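Aminotransferase, class I and II (Erwinia tasmaniensis, PDB 5Z0Q) belongs to the class I and II aminotransferases, a family of pyridoxal-5'-phosphate-dependent enzymes, and holds pyridoxal-5'-phosphate in a two-chain assembly. Local coordinates at residues L25-Y30 and I35-I40; A308-R313 and E376-M381; L317-P322 and G328-S333; V211-V216 and A302-L307. One frame throughout, in Å; residues are numbered along the deposited sequence.

Contact 1 of 4, residues L25-Y30 and I35-I40; sequences LKWKKY and ILPLWI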
loop_
_atom_site.group_PDB
_atom_site.type_symbol
_atom_site.label_atom_id
_atom_site.label_comp_id
_atom_site.label_asym_id
_atom_site.label_seq_id
_atom_site.Cartn_x
_atom_site.Cartn_y
_atom_site.Cartn_z
ATOM N N LEU A 25 -12.843 -6.851 -9.447
ATOM C CA LEU A 25 -12.741 -8.257 -9.073
ATOM C C LEU A 25 -14.116 -8.890 -8.924
ATOM O O LEU A 25 -14.260 -10.107 -9.084
ATOM C CB LEU A 25 -11.937 -8.391 -7.775
ATOM C CG LEU A 25 -11.726 -9.792 -7.196
ATOM C CD1 LEU A 25 -11.095 -10.710 -8.229
ATOM C CD2 LEU A 25 -10.867 -9.722 -5.942
ATOM N N LYS A 26 -15.136 -8.080 -8.628
ATOM C CA LYS A 26 -16.481 -8.608 -8.426
ATOM C C LYS A 26 -17.032 -9.223 -9.707
ATOM O O LYS A 26 -17.512 -10.361 -9.705
ATOM C CB LYS A 26 -17.403 -7.495 -7.923
ATOM C CG LYS A 26 -18.789 -7.972 -7.522
ATOM C CD LYS A 26 -19.626 -6.833 -6.962
ATOM C CE LYS A 26 -20.937 -7.345 -6.387
ATOM N NZ LYS A 26 -21.767 -6.248 -5.816
ATOM N N TRP A 27 -16.964 -8.486 -10.815
ATOM C CA TRP A 27 -17.586 -8.901 -12.065
ATOM C C TRP A 27 -16.640 -9.671 -12.981
ATOM O O TRP A 27 -16.910 -9.774 -14.183
ATOM C CB TRP A 27 -18.149 -7.682 -12.797
ATOM C CG TRP A 27 -19.356 -7.107 -12.132
ATOM C CD1 TRP A 27 -19.380 -6.240 -11.081
ATOM C CD2 TRP A 27 -20.723 -7.364 -12.472
ATOM N NE1 TRP A 27 -20.677 -5.939 -10.744
ATOM C CE2 TRP A 27 -21.521 -6.617 -11.584
ATOM C CE3 TRP A 27 -21.349 -8.153 -13.441
ATOM C CZ2 TRP A 27 -22.913 -6.636 -11.637
ATOM C CZ3 TRP A 27 -22.730 -8.170 -13.493
ATOM C CH2 TRP A 27 -23.497 -7.416 -12.596
ATOM N N LYS A 28 -15.546 -10.217 -12.448
ATOM C CA LYS A 28 -14.628 -11.013 -13.248
ATOM C C LYS A 28 -14.408 -12.425 -12.722
ATOM O O LYS A 28 -13.839 -13.248 -13.449
ATOM C CB LYS A 28 -13.269 -10.306 -13.375
ATOM C CG LYS A 28 -13.197 -9.354 -14.558
ATOM C CD LYS A 28 -11.814 -8.746 -14.706
ATOM C CE LYS A 28 -11.662 -8.057 -16.052
ATOM N NZ LYS A 28 -10.360 -7.344 -16.171
ATOM N N LYS A 29 -14.835 -12.732 -11.496
ATOM C CA LYS A 29 -14.743 -14.106 -11.010
ATOM C C LYS A 29 -15.614 -15.034 -11.846
ATOM O O LYS A 29 -15.173 -16.107 -12.271
ATOM C CB LYS A 29 -15.139 -14.172 -9.536
ATOM C CG LYS A 29 -15.117 -15.578 -8.957
ATOM C CD LYS A 29 -15.428 -15.575 -7.472
ATOM C CE LYS A 29 -15.364 -16.979 -6.893
ATOM N NZ LYS A 29 -15.566 -16.977 -5.418
ATOM N N TYR A 30 -16.857 -14.634 -12.088
ATOM C CA TYR A 30 -17.756 -15.338 -13.004
ATOM C C TYR A 30 -17.825 -14.616 -14.345
ATOM O O TYR A 30 -18.901 -14.274 -14.835
ATOM C CB TYR A 30 -19.140 -15.471 -12.379
ATOM C CG TYR A 30 -19.129 -16.005 -10.962
ATOM C CD1 TYR A 30 -18.950 -17.359 -10.709
ATOM C CD2 TYR A 30 -19.304 -15.155 -9.876
ATOM C CE1 TYR A 30 -18.942 -17.851 -9.417
ATOM C CE2 TYR A 30 -19.297 -15.638 -8.582
ATOM C CZ TYR A 30 -19.116 -16.987 -8.358
ATOM O OH TYR A 30 -19.109 -17.473 -7.070
ATOM N N ILE A 35 -23.688 -16.212 -14.127
ATOM C CA ILE A 35 -23.793 -16.197 -12.673
ATOM C C ILE A 35 -23.728 -14.748 -12.207
ATOM O O ILE A 35 -22.841 -13.997 -12.628
ATOM C CB ILE A 35 -22.682 -17.032 -12.006
ATOM C CG1 ILE A 35 -22.697 -18.469 -12.530
ATOM C CG2 ILE A 35 -22.842 -17.024 -10.497
ATOM C CD1 ILE A 35 -21.615 -19.346 -11.942
ATOM N N LEU A 36 -24.661 -14.362 -11.344
ATOM C CA LEU A 36 -24.716 -12.987 -10.857
ATOM C C LEU A 36 -23.702 -12.788 -9.736
ATOM O O LEU A 36 -23.784 -13.476 -8.712
ATOM C CB LEU A 36 -26.116 -12.651 -10.362
ATOM C CG LEU A 36 -27.251 -12.785 -11.379
ATOM C CD1 LEU A 36 -28.568 -12.318 -10.775
ATOM C CD2 LEU A 36 -26.936 -12.012 -12.651
ATOM N N PRO A 37 -22.742 -11.871 -9.880
ATOM C CA PRO A 37 -21.769 -11.641 -8.802
ATOM C C PRO A 37 -22.378 -10.900 -7.623
ATOM O O PRO A 37 -22.727 -9.721 -7.732
ATOM C CB PRO A 37 -20.677 -10.801 -9.482
ATOM C CG PRO A 37 -20.956 -10.889 -10.960
ATOM C CD PRO A 37 -22.429 -11.080 -11.080
ATOM N N LEU A 38 -22.510 -11.583 -6.489
ATOM C CA LEU A 38 -23.075 -10.995 -5.278
ATOM C C LEU A 38 -22.253 -11.405 -4.066
ATOM O O LEU A 38 -22.797 -11.742 -3.008
ATOM C CB LEU A 38 -24.536 -11.403 -5.097
ATOM C CG LEU A 38 -25.488 -11.127 -6.262
ATOM C CD1 LEU A 38 -26.748 -11.960 -6.122
ATOM C CD2 LEU A 38 -25.829 -9.649 -6.342
ATOM N N TRP A 39 -20.924 -11.378 -4.200
ATOM C CA TRP A 39 -20.040 -11.951 -3.188
ATOM C C TRP A 39 -19.171 -10.890 -2.523
ATOM O O TRP A 39 -19.437 -10.531 -1.373
ATOM C CB TRP A 39 -19.200 -13.074 -3.808
ATOM C CG TRP A 39 -18.360 -12.660 -4.987
ATOM C CD1 TRP A 39 -18.804 -12.245 -6.210
ATOM C CD2 TRP A 39 -16.929 -12.634 -5.051
ATOM N NE1 TRP A 39 -17.739 -11.954 -7.025
ATOM C CE2 TRP A 39 -16.576 -12.186 -6.339
ATOM C CE3 TRP A 39 -15.911 -12.942 -4.143
ATOM C CZ2 TRP A 39 -15.252 -12.039 -6.741
ATOM C CZ3 TRP A 39 -14.598 -12.797 -4.544
ATOM C CH2 TRP A 39 -14.279 -12.350 -5.831
ATOM N N ILE A 40 -18.145 -10.371 -3.200
ATOM C CA ILE A 40 -17.166 -9.515 -2.541
ATOM C C ILE A 40 -17.829 -8.223 -2.074
ATOM O O ILE A 40 -18.767 -7.709 -2.700
ATOM C CB ILE A 40 -15.971 -9.243 -3.476
ATOM C CG1 ILE A 40 -14.773 -8.714 -2.685
ATOM C CG2 ILE A 40 -16.351 -8.278 -4.586
ATOM C CD1 ILE A 40 -13.502 -8.612 -3.505
#
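Lys29 lies obliquely across the indole of Trp39, and its extended chain can be followed over one ring face. CB begins just outside the rim, 3.5 Å from Trp39 CZ2; CG stays near the same atom; CD sits 3.7 Å from the centroid of the six-membered ring, only 14° off the normal, as a CH-pi contact. NZ then ends 4.5 Å from that centroid, still over the face, which meets the criterion for cation-pi. At the ring edge, Trp39 NE1 gives a hydrogen bond to Lys26 O (3.1 Å, N-H...O 160°), with the acceptor close to the indole plane and the donor on a carbonyl lone pair. Tyr30 turns its edge toward the indole face, T-shaped, with planes at 82°, while Ile35 CG2 stands over the centre of the phenol ring, 3.9 Å from its centroid. Pro37 CD lies over the Trp27 six-membered ring, 4.0 Å from its centroid, a CH-pi contact. Leu25 CD2 meets Ile40 CD1 at the end that also packs on the second subunit, through Val68 and Tyr66 of that chain. The loop thus folds back on strand 36-38 of the five-stranded sheet. Lys26 NZ and Trp27 NE1 bond outward, to Asp42 O and Asp44 OD1; the contact itself is mainly aromatic and apolar, with one hydrogen bond, and the Lys29 ammonium is probably favoured by the indole pi cloud.

Contact 2 of 4, residues A308-R313 and E376-M381; sequences AQHVNR and EALQRM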
loop_
_atom_site.group_PDB
_atom_site.type_symbol
_atom_site.label_atom_id
_atom_site.label_comp_id
_atom_site.label_asym_id
_atom_site.label_seq_id
_atom_site.Cartn_x
_atom_site.Cartn_y
_atom_site.Cartn_z
ATOM N N ALA A 308 -34.857 -9.433 2.873
ATOM C CA ALA A 308 -35.227 -10.061 4.137
ATOM C C ALA A 308 -36.602 -10.711 4.047
ATOM O O ALA A 308 -36.785 -11.859 4.470
ATOM C CB ALA A 308 -35.191 -9.031 5.267
ATOM N N GLN A 309 -37.583 -9.993 3.497
ATOM C CA GLN A 309 -38.919 -10.562 3.356
ATOM C C GLN A 309 -38.940 -11.712 2.356
ATOM O O GLN A 309 -39.725 -12.654 2.512
ATOM C CB GLN A 309 -39.909 -9.472 2.944
ATOM C CG GLN A 309 -41.329 -9.966 2.715
ATOM C CD GLN A 309 -42.325 -8.832 2.568
ATOM O OE1 GLN A 309 -43.347 -8.971 1.893
ATOM N NE2 GLN A 309 -42.037 -7.703 3.206
ATOM N N HIS A 310 -38.078 -11.666 1.339
ATOM C CA HIS A 310 -38.070 -12.714 0.325
ATOM C C HIS A 310 -37.422 -13.996 0.836
ATOM O O HIS A 310 -37.897 -15.097 0.535
ATOM C CB HIS A 310 -37.350 -12.227 -0.931
ATOM C CG HIS A 310 -37.490 -13.149 -2.100
ATOM N ND1 HIS A 310 -38.542 -13.067 -2.987
ATOM C CD2 HIS A 310 -36.721 -14.181 -2.520
ATOM C CE1 HIS A 310 -38.411 -14.005 -3.908
ATOM N NE2 HIS A 310 -37.314 -14.695 -3.647
ATOM N N VAL A 311 -36.338 -13.874 1.605
ATOM C CA VAL A 311 -35.616 -15.057 2.065
ATOM C C VAL A 311 -36.456 -15.850 3.058
ATOM O O VAL A 311 -36.466 -17.088 3.033
ATOM C CB VAL A 311 -34.256 -14.652 2.665
ATOM C CG1 VAL A 311 -33.657 -15.800 3.466
ATOM C CG2 VAL A 311 -33.302 -14.225 1.564
ATOM N N ASN A 312 -37.182 -15.160 3.938
ATOM C CA ASN A 312 -37.950 -15.854 4.965
ATOM C C ASN A 312 -39.156 -16.591 4.396
ATOM O O ASN A 312 -39.693 -17.478 5.067
ATOM C CB ASN A 312 -38.389 -14.865 6.046
ATOM C CG ASN A 312 -37.212 -14.244 6.777
ATOM O OD1 ASN A 312 -37.146 -13.027 6.952
ATOM N ND2 ASN A 312 -36.269 -15.079 7.200
ATOM N N ARG A 313 -39.592 -16.252 3.181
ATOM C CA ARG A 313 -40.679 -16.988 2.546
ATOM C C ARG A 313 -40.205 -18.266 1.868
ATOM O O ARG A 313 -41.021 -19.170 1.650
ATOM C CB ARG A 313 -41.397 -16.111 1.519
ATOM C CG ARG A 313 -42.250 -15.010 2.120
ATOM C CD ARG A 313 -43.317 -14.554 1.137
ATOM N NE ARG A 313 -44.122 -13.456 1.663
ATOM C CZ ARG A 313 -43.933 -12.179 1.353
ATOM N NH1 ARG A 313 -42.965 -11.835 0.514
ATOM N NH2 ARG A 313 -44.714 -11.244 1.879
ATOM N N GLU A 376 -33.654 -9.600 -10.025
ATOM C CA GLU A 376 -33.215 -10.752 -10.804
ATOM C C GLU A 376 -32.531 -11.792 -9.927
ATOM O O GLU A 376 -32.650 -12.995 -10.186
ATOM C CB GLU A 376 -32.277 -10.304 -11.925
ATOM C CG GLU A 376 -32.918 -9.367 -12.935
ATOM C CD GLU A 376 -31.950 -8.920 -14.013
ATOM O OE1 GLU A 376 -30.769 -9.323 -13.961
ATOM O OE2 GLU A 376 -32.373 -8.163 -14.914
ATOM N N ALA A 377 -31.816 -11.352 -8.889
ATOM C CA ALA A 377 -31.191 -12.296 -7.970
ATOM C C ALA A 377 -32.235 -13.025 -7.134
ATOM O O ALA A 377 -32.128 -14.239 -6.919
ATOM C CB ALA A 377 -30.195 -11.568 -7.069
ATOM N N LEU A 378 -33.250 -12.303 -6.656
ATOM C CA LEU A 378 -34.293 -12.932 -5.853
ATOM C C LEU A 378 -35.097 -13.941 -6.661
ATOM O O LEU A 378 -35.528 -14.965 -6.117
ATOM C CB LEU A 378 -35.215 -11.866 -5.263
ATOM C CG LEU A 378 -34.574 -10.956 -4.217
ATOM C CD1 LEU A 378 -35.574 -9.937 -3.697
ATOM C CD2 LEU A 378 -34.014 -11.791 -3.080
ATOM N N GLN A 379 -35.310 -13.679 -7.953
ATOM C CA GLN A 379 -36.059 -14.623 -8.772
ATOM C C GLN A 379 -35.249 -15.879 -9.064
ATOM O O GLN A 379 -35.816 -16.974 -9.147
ATOM C CB GLN A 379 -36.508 -13.955 -10.072
ATOM C CG GLN A 379 -37.415 -14.821 -10.935
ATOM C CD GLN A 379 -38.652 -15.304 -10.193
ATOM O OE1 GLN A 379 -39.135 -14.648 -9.270
ATOM N NE2 GLN A 379 -39.168 -16.459 -10.596
ATOM N N ARG A 380 -33.928 -15.747 -9.217
ATOM C CA ARG A 380 -33.091 -16.933 -9.364
ATOM C C ARG A 380 -33.086 -17.773 -8.094
ATOM O O ARG A 380 -32.943 -18.998 -8.164
ATOM C CB ARG A 380 -31.665 -16.535 -9.744
ATOM C CG ARG A 380 -31.538 -15.927 -11.130
ATOM C CD ARG A 380 -30.084 -15.827 -11.559
ATOM N NE ARG A 380 -29.951 -15.364 -12.937
ATOM C CZ ARG A 380 -28.808 -15.354 -13.614
ATOM N NH1 ARG A 380 -27.693 -15.785 -13.043
ATOM N NH2 ARG A 380 -28.780 -14.917 -14.865
ATOM N N MET A 381 -33.239 -17.137 -6.930
ATOM C CA MET A 381 -33.375 -17.893 -5.691
ATOM C C MET A 381 -34.703 -18.637 -5.646
ATOM O O MET A 381 -34.755 -19.806 -5.249
ATOM C CB MET A 381 -33.245 -16.961 -4.487
ATOM C CG MET A 381 -31.863 -16.364 -4.304
ATOM S SD MET A 381 -31.794 -15.222 -2.912
ATOM C CE MET A 381 -32.381 -16.272 -1.587
#
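His310 and Leu378 are the nearest CA pair of the segments 308-313 and 376-381, 7.2 Å apart, with both CB atoms directed at the opposite helix. The imidazole of His310 swings out with CG anti to the backbone N (chi1 -170°), which lays one ring face under Leu378. Leu378 CB stands over the centre of that face, 3.9 Å from the centroid and 10° off the normal, a CH-pi contact; the leucine continues past the ring in the opposing sense, bringing its CD2 to 3.7 Å from His310 CD2. In what is probably the small domain of a fold type I enzyme, these parts of helices 290-313 and 371-385 pack together, and helix 371-385 rests Ala377 and Arg380 on strand 36-38 of the sheet. Further along, the bend at chi3 (56°) of Met381 turns CE toward Val311, 3.9 Å from its CG2, and Leu317 touches both side chains. A weak hydrogen bond links His310 NE2 to Thr382 OG1, and that hydroxyl also bonds Leu378 O.

Contact 3 of 4, residues L317-P322 and G328-S333; sequences LSMVTP and GWIDAS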
loop_
_atom_site.group_PDB
_atom_site.type_symbol
_atom_site.label_atom_id
_atom_site.label_comp_id
_atom_site.label_asym_id
_atom_site.label_seq_id
_atom_site.Cartn_x
_atom_site.Cartn_y
_atom_site.Cartn_z
ATOM N N LEU A 317 -34.339 -21.396 3.940
ATOM C CA LEU A 317 -33.393 -20.337 4.251
ATOM C C LEU A 317 -33.920 -19.490 5.397
ATOM O O LEU A 317 -35.123 -19.224 5.484
ATOM C CB LEU A 317 -33.133 -19.450 3.027
ATOM C CG LEU A 317 -32.738 -20.167 1.736
ATOM C CD1 LEU A 317 -32.682 -19.185 0.579
ATOM C CD2 LEU A 317 -31.408 -20.881 1.902
ATOM N N SER A 318 -33.012 -19.076 6.276
ATOM C CA SER A 318 -33.309 -18.130 7.342
ATOM C C SER A 318 -32.293 -17.001 7.275
ATOM O O SER A 318 -31.118 -17.235 6.978
ATOM C CB SER A 318 -33.265 -18.796 8.722
ATOM O OG SER A 318 -34.155 -19.897 8.789
ATOM N N MET A 319 -32.745 -15.779 7.542
ATOM C CA MET A 319 -31.853 -14.630 7.479
ATOM C C MET A 319 -32.253 -13.602 8.523
ATOM O O MET A 319 -33.429 -13.242 8.631
ATOM C CB MET A 319 -31.869 -13.988 6.089
ATOM C CG MET A 319 -31.037 -12.724 6.000
ATOM S SD MET A 319 -31.238 -11.845 4.444
ATOM C CE MET A 319 -30.118 -10.473 4.704
ATOM N N VAL A 320 -31.270 -13.133 9.282
ATOM C CA VAL A 320 -31.465 -12.010 10.189
ATOM C C VAL A 320 -31.360 -10.717 9.394
ATOM O O VAL A 320 -30.427 -10.535 8.603
ATOM C CB VAL A 320 -30.433 -12.049 11.328
ATOM C CG1 VAL A 320 -30.388 -10.717 12.057
ATOM C CG2 VAL A 320 -30.759 -13.175 12.290
ATOM N N THR A 321 -32.322 -9.824 9.587
ATOM C CA THR A 321 -32.268 -8.516 8.952
ATOM C C THR A 321 -31.041 -7.762 9.452
ATOM O O THR A 321 -30.955 -7.463 10.653
ATOM C CB THR A 321 -33.536 -7.719 9.245
ATOM O OG1 THR A 321 -34.669 -8.402 8.694
ATOM C CG2 THR A 321 -33.441 -6.330 8.633
ATOM N N PRO A 322 -30.078 -7.448 8.587
ATOM C CA PRO A 322 -28.846 -6.804 9.062
ATOM C C PRO A 322 -29.112 -5.376 9.513
ATOM O O PRO A 322 -29.696 -4.575 8.780
ATOM C CB PRO A 322 -27.928 -6.847 7.835
ATOM C CG PRO A 322 -28.867 -6.881 6.670
ATOM C CD PRO A 322 -30.065 -7.669 7.130
ATOM N N GLY A 328 -26.187 -9.458 5.123
ATOM C CA GLY A 328 -26.412 -10.311 3.969
ATOM C C GLY A 328 -26.154 -11.766 4.332
ATOM O O GLY A 328 -25.723 -12.555 3.496
ATOM N N TRP A 329 -26.438 -12.116 5.588
ATOM C CA TRP A 329 -26.042 -13.392 6.179
ATOM C C TRP A 329 -27.238 -14.340 6.175
ATOM O O TRP A 329 -28.163 -14.187 6.980
ATOM C CB TRP A 329 -25.516 -13.158 7.595
ATOM C CG TRP A 329 -24.698 -14.267 8.194
ATOM C CD1 TRP A 329 -24.881 -14.840 9.417
ATOM C CD2 TRP A 329 -23.558 -14.915 7.614
ATOM N NE1 TRP A 329 -23.932 -15.810 9.634
ATOM C CE2 TRP A 329 -23.109 -15.876 8.542
ATOM C CE3 TRP A 329 -22.878 -14.782 6.399
ATOM C CZ2 TRP A 329 -22.010 -16.697 8.294
ATOM C CZ3 TRP A 329 -21.787 -15.600 6.155
ATOM C CH2 TRP A 329 -21.366 -16.544 7.098
ATOM N N ILE A 330 -27.211 -15.327 5.281
ATOM C CA ILE A 330 -28.341 -16.222 5.042
ATOM C C ILE A 330 -27.970 -17.627 5.498
ATOM O O ILE A 330 -26.956 -18.182 5.058
ATOM C CB ILE A 330 -28.746 -16.230 3.559
ATOM C CG1 ILE A 330 -29.059 -14.812 3.078
ATOM C CG2 ILE A 330 -29.936 -17.153 3.335
ATOM C CD1 ILE A 330 -29.349 -14.726 1.598
ATOM N N ASP A 331 -28.802 -18.206 6.365
ATOM C CA ASP A 331 -28.617 -19.583 6.814
ATOM C C ASP A 331 -29.208 -20.524 5.771
ATOM O O ASP A 331 -30.426 -20.555 5.569
ATOM C CB ASP A 331 -29.272 -19.795 8.177
ATOM C CG ASP A 331 -28.981 -21.173 8.764
ATOM O OD1 ASP A 331 -28.275 -21.971 8.110
ATOM O OD2 ASP A 331 -29.455 -21.454 9.887
ATOM N N ALA A 332 -28.345 -21.298 5.111
ATOM C CA ALA A 332 -28.766 -22.262 4.105
ATOM C C ALA A 332 -28.635 -23.700 4.595
ATOM O O ALA A 332 -28.575 -24.627 3.781
ATOM C CB ALA A 332 -27.970 -22.065 2.815
ATOM N N SER A 333 -28.587 -23.905 5.914
ATOM C CA SER A 333 -28.478 -25.254 6.454
ATOM C C SER A 333 -29.726 -26.085 6.189
ATOM O O SER A 333 -29.639 -27.316 6.155
ATOM C CB SER A 333 -28.199 -25.202 7.957
ATOM O OG SER A 333 -29.248 -24.547 8.648
#
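With CG set opposite the backbone N (chi1 176°) and the rest of the chain extended, Met319 reaches along the neighbouring strand, so that its SD comes 3.9 Å from Ile330 CG1 and its CE 3.8 Å from Gly328 CA. Ile330 places CG2, rather than CG1, opposite its own N (chi1 -56°), and that methyl lies 3.9 Å from Leu317 CB. Both residues point to the face of the sheet that helix 290-313 covers, where Met319 meets Leu307. The backbones run antiparallel, their end-to-end directions 159° apart, and Ser318 with Asp331 forms the hydrogen-bonded pair: Ser318 N to Asp331 O at 3.1 Å on a carbonyl lone pair, and Asp331 N to Ser318 O nearly along the C=O axis. This is a beta hairpin, the short, weakly bonded strand 318-319 being outermost in the mixed five-stranded sheet within this chain; strand 329-331 pairs on its far side with strand 362-364. Leu317 CD2 closes the end of the contact against Ala332 CB at 3.7 Å. Beyond the pair, Asp331 OD1 accepts Ser333 N at 2.9 Å, an Asx turn, and also Ser333 OG at 2.8 Å, both from the same face of the carboxylate. Two backbone bonds therefore fix the register, one carboxylate oxygen gripped twice shapes the strand's exit, and the helix-facing side is held by apolar contacts of Met319, Ile330 and Leu317.

Contact 4 of 4, residues V211-V216 and A302-L307; sequences VLEPGV and ANRDML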
loop_
_atom_site.group_PDB
_atom_site.type_symbol
_atom_site.label_atom_id
_atom_site.label_comp_id
_atom_site.label_asym_id
_atom_site.label_seq_id
_atom_site.Cartn_x
_atom_site.Cartn_y
_atom_site.Cartn_z
ATOM N N VAL A 211 -25.077 2.349 9.292
ATOM C CA VAL A 211 -26.091 1.966 10.270
ATOM C C VAL A 211 -27.461 2.358 9.731
ATOM O O VAL A 211 -27.706 3.528 9.418
ATOM C CB VAL A 211 -25.822 2.621 11.630
ATOM C CG1 VAL A 211 -26.913 2.251 12.623
ATOM C CG2 VAL A 211 -24.453 2.210 12.153
ATOM N N LEU A 212 -28.360 1.378 9.624
ATOM C CA LEU A 212 -29.694 1.614 9.089
ATOM C C LEU A 212 -30.772 1.705 10.159
ATOM O O LEU A 212 -31.828 2.292 9.900
ATOM C CB LEU A 212 -30.084 0.500 8.110
ATOM C CG LEU A 212 -29.124 0.146 6.976
ATOM C CD1 LEU A 212 -29.708 -0.991 6.154
ATOM C CD2 LEU A 212 -28.837 1.356 6.102
ATOM N N GLU A 213 -30.541 1.139 11.335
ATOM C CA GLU A 213 -31.585 1.079 12.348
ATOM C C GLU A 213 -31.810 2.461 12.952
ATOM O O GLU A 213 -30.847 3.105 13.386
ATOM C CB GLU A 213 -31.207 0.073 13.435
ATOM C CG GLU A 213 -32.395 -0.656 14.046
ATOM C CD GLU A 213 -33.075 -1.598 13.064
ATOM O OE1 GLU A 213 -32.451 -1.953 12.041
ATOM O OE2 GLU A 213 -34.236 -1.985 13.314
ATOM N N PRO A 214 -33.048 2.950 12.995
ATOM C CA PRO A 214 -33.296 4.284 13.547
ATOM C C PRO A 214 -33.101 4.306 15.055
ATOM O O PRO A 214 -33.212 3.289 15.742
ATOM C CB PRO A 214 -34.757 4.555 13.173
ATOM C CG PRO A 214 -35.366 3.196 13.068
ATOM C CD PRO A 214 -34.286 2.300 12.529
ATOM N N GLY A 215 -32.776 5.496 15.564
ATOM C CA GLY A 215 -32.673 5.718 16.995
ATOM C C GLY A 215 -31.456 5.059 17.615
ATOM O O GLY A 215 -31.222 5.176 18.822
ATOM N N VAL A 216 -30.668 4.361 16.801
ATOM C CA VAL A 216 -29.495 3.631 17.267
ATOM C C VAL A 216 -28.257 4.241 16.625
ATOM O O VAL A 216 -28.160 4.315 15.396
ATOM C CB VAL A 216 -29.586 2.127 16.943
ATOM C CG1 VAL A 216 -28.383 1.386 17.520
ATOM C CG2 VAL A 216 -30.879 1.547 17.478
ATOM N N ALA A 302 -34.201 -0.151 1.551
ATOM C CA ALA A 302 -35.251 -0.697 0.699
ATOM C C ALA A 302 -34.817 -2.012 0.067
ATOM O O ALA A 302 -35.611 -2.954 -0.034
ATOM C CB ALA A 302 -35.638 0.319 -0.375
ATOM N N ASN A 303 -33.553 -2.097 -0.362
ATOM C CA ASN A 303 -33.030 -3.358 -0.878
ATOM C C ASN A 303 -32.948 -4.408 0.222
ATOM O O ASN A 303 -33.221 -5.591 -0.019
ATOM C CB ASN A 303 -31.655 -3.139 -1.511
ATOM C CG ASN A 303 -31.737 -2.518 -2.891
ATOM O OD1 ASN A 303 -32.769 -1.975 -3.282
ATOM N ND2 ASN A 303 -30.642 -2.595 -3.639
ATOM N N ARG A 304 -32.576 -3.996 1.435
ATOM C CA ARG A 304 -32.462 -4.939 2.542
ATOM C C ARG A 304 -33.822 -5.514 2.919
ATOM O O ARG A 304 -33.959 -6.726 3.126
ATOM C CB ARG A 304 -31.820 -4.256 3.748
ATOM C CG ARG A 304 -31.674 -5.155 4.959
ATOM C CD ARG A 304 -31.541 -4.337 6.230
ATOM N NE ARG A 304 -32.774 -3.622 6.551
ATOM C CZ ARG A 304 -32.950 -2.888 7.645
ATOM N NH1 ARG A 304 -31.972 -2.767 8.532
ATOM N NH2 ARG A 304 -34.106 -2.275 7.853
ATOM N N ASP A 305 -34.841 -4.654 3.019
ATOM C CA ASP A 305 -36.168 -5.119 3.412
ATOM C C ASP A 305 -36.752 -6.082 2.387
ATOM O O ASP A 305 -37.487 -7.006 2.753
ATOM C CB ASP A 305 -37.102 -3.927 3.617
ATOM C CG ASP A 305 -36.686 -3.054 4.785
ATOM O OD1 ASP A 305 -35.679 -3.383 5.448
ATOM O OD2 ASP A 305 -37.366 -2.040 5.043
ATOM N N MET A 306 -36.438 -5.887 1.106
ATOM C CA MET A 306 -36.932 -6.801 0.081
ATOM C C MET A 306 -36.259 -8.163 0.188
ATOM O O MET A 306 -36.927 -9.200 0.112
ATOM C CB MET A 306 -36.711 -6.198 -1.306
ATOM C CG MET A 306 -37.418 -6.939 -2.425
ATOM S SD MET A 306 -36.980 -6.273 -4.039
ATOM C CE MET A 306 -37.103 -4.521 -3.701
ATOM N N LEU A 307 -34.935 -8.178 0.364
ATOM C CA LEU A 307 -34.221 -9.441 0.513
ATOM C C LEU A 307 -34.649 -10.172 1.779
ATOM O O LEU A 307 -34.801 -11.399 1.775
ATOM C CB LEU A 307 -32.713 -9.189 0.525
ATOM C CG LEU A 307 -31.805 -10.374 0.864
ATOM C CD1 LEU A 307 -31.829 -11.416 -0.241
ATOM C CD2 LEU A 307 -30.385 -9.902 1.125
#
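Leu212 is the first residue of the loop 211-216 to meet the helix, pushing CD1 over one face of the Arg304 guanidinium, 3.7 Å from NH1 and 3.8 Å from Arg304 CD. The two side chains come from opposite directions, and the bend in Arg304 at chi3 (68°) brings the flat group round to this position. The next residue, Glu213, approaches from another side: its OE1 lies at the guanidinium edge, near the plane, 3.6 Å from NH1, a long salt bridge with the carboxylate and guanidinium planes 42° apart. Glu213 also opens a type II beta turn that ends at Val216, with Gly215 taking the positive phi (72°) expected at its third position. This loop comes after Ile206 and His207 of the pyridoxal-5'-phosphate pocket, whereas Arg304 sits on helix 290-313, so the contact probably joins the large domain of a fold type I enzyme, whose eight-stranded sheet holds strand 200-204, to a helix that packs on the small-domain sheet. On the helix itself Asp305 OD1 is held side-on by Arg304 NE and NH2, each at 3.1 Å, with OD1 in the guanidinium plane, which should keep the group from rotating; Glu213, Arg304 and Asp305 together make a salt-bridge network. The hydrogen bond of Arg304 NH1 goes to Pro322 O, and the backbone of Leu212 bonds to that of Glu323.

From the N terminus, contact 1 closes first, spanning only four residues as the chain turns back onto strand 36-38. Contact 4 opens next and spans 85 residues, running from the loop after strand 200-204 to helix 290-313. Contact 2 starts further along that helix and closes on helix 371-385; contact 3, a short hairpin, is nested inside its loop. No contacts cross: 1, 4 and 2 are in series. Helix 290-313 is common to contacts 2 and 4 and leads into strand 318-319 of contact 3, while contacts 1 and 3 involve the strands outermost in one sheet within this chain, 36-38 and 318-319. Contact 1 touches contact 2 through strand 36-38 and helix 371-385.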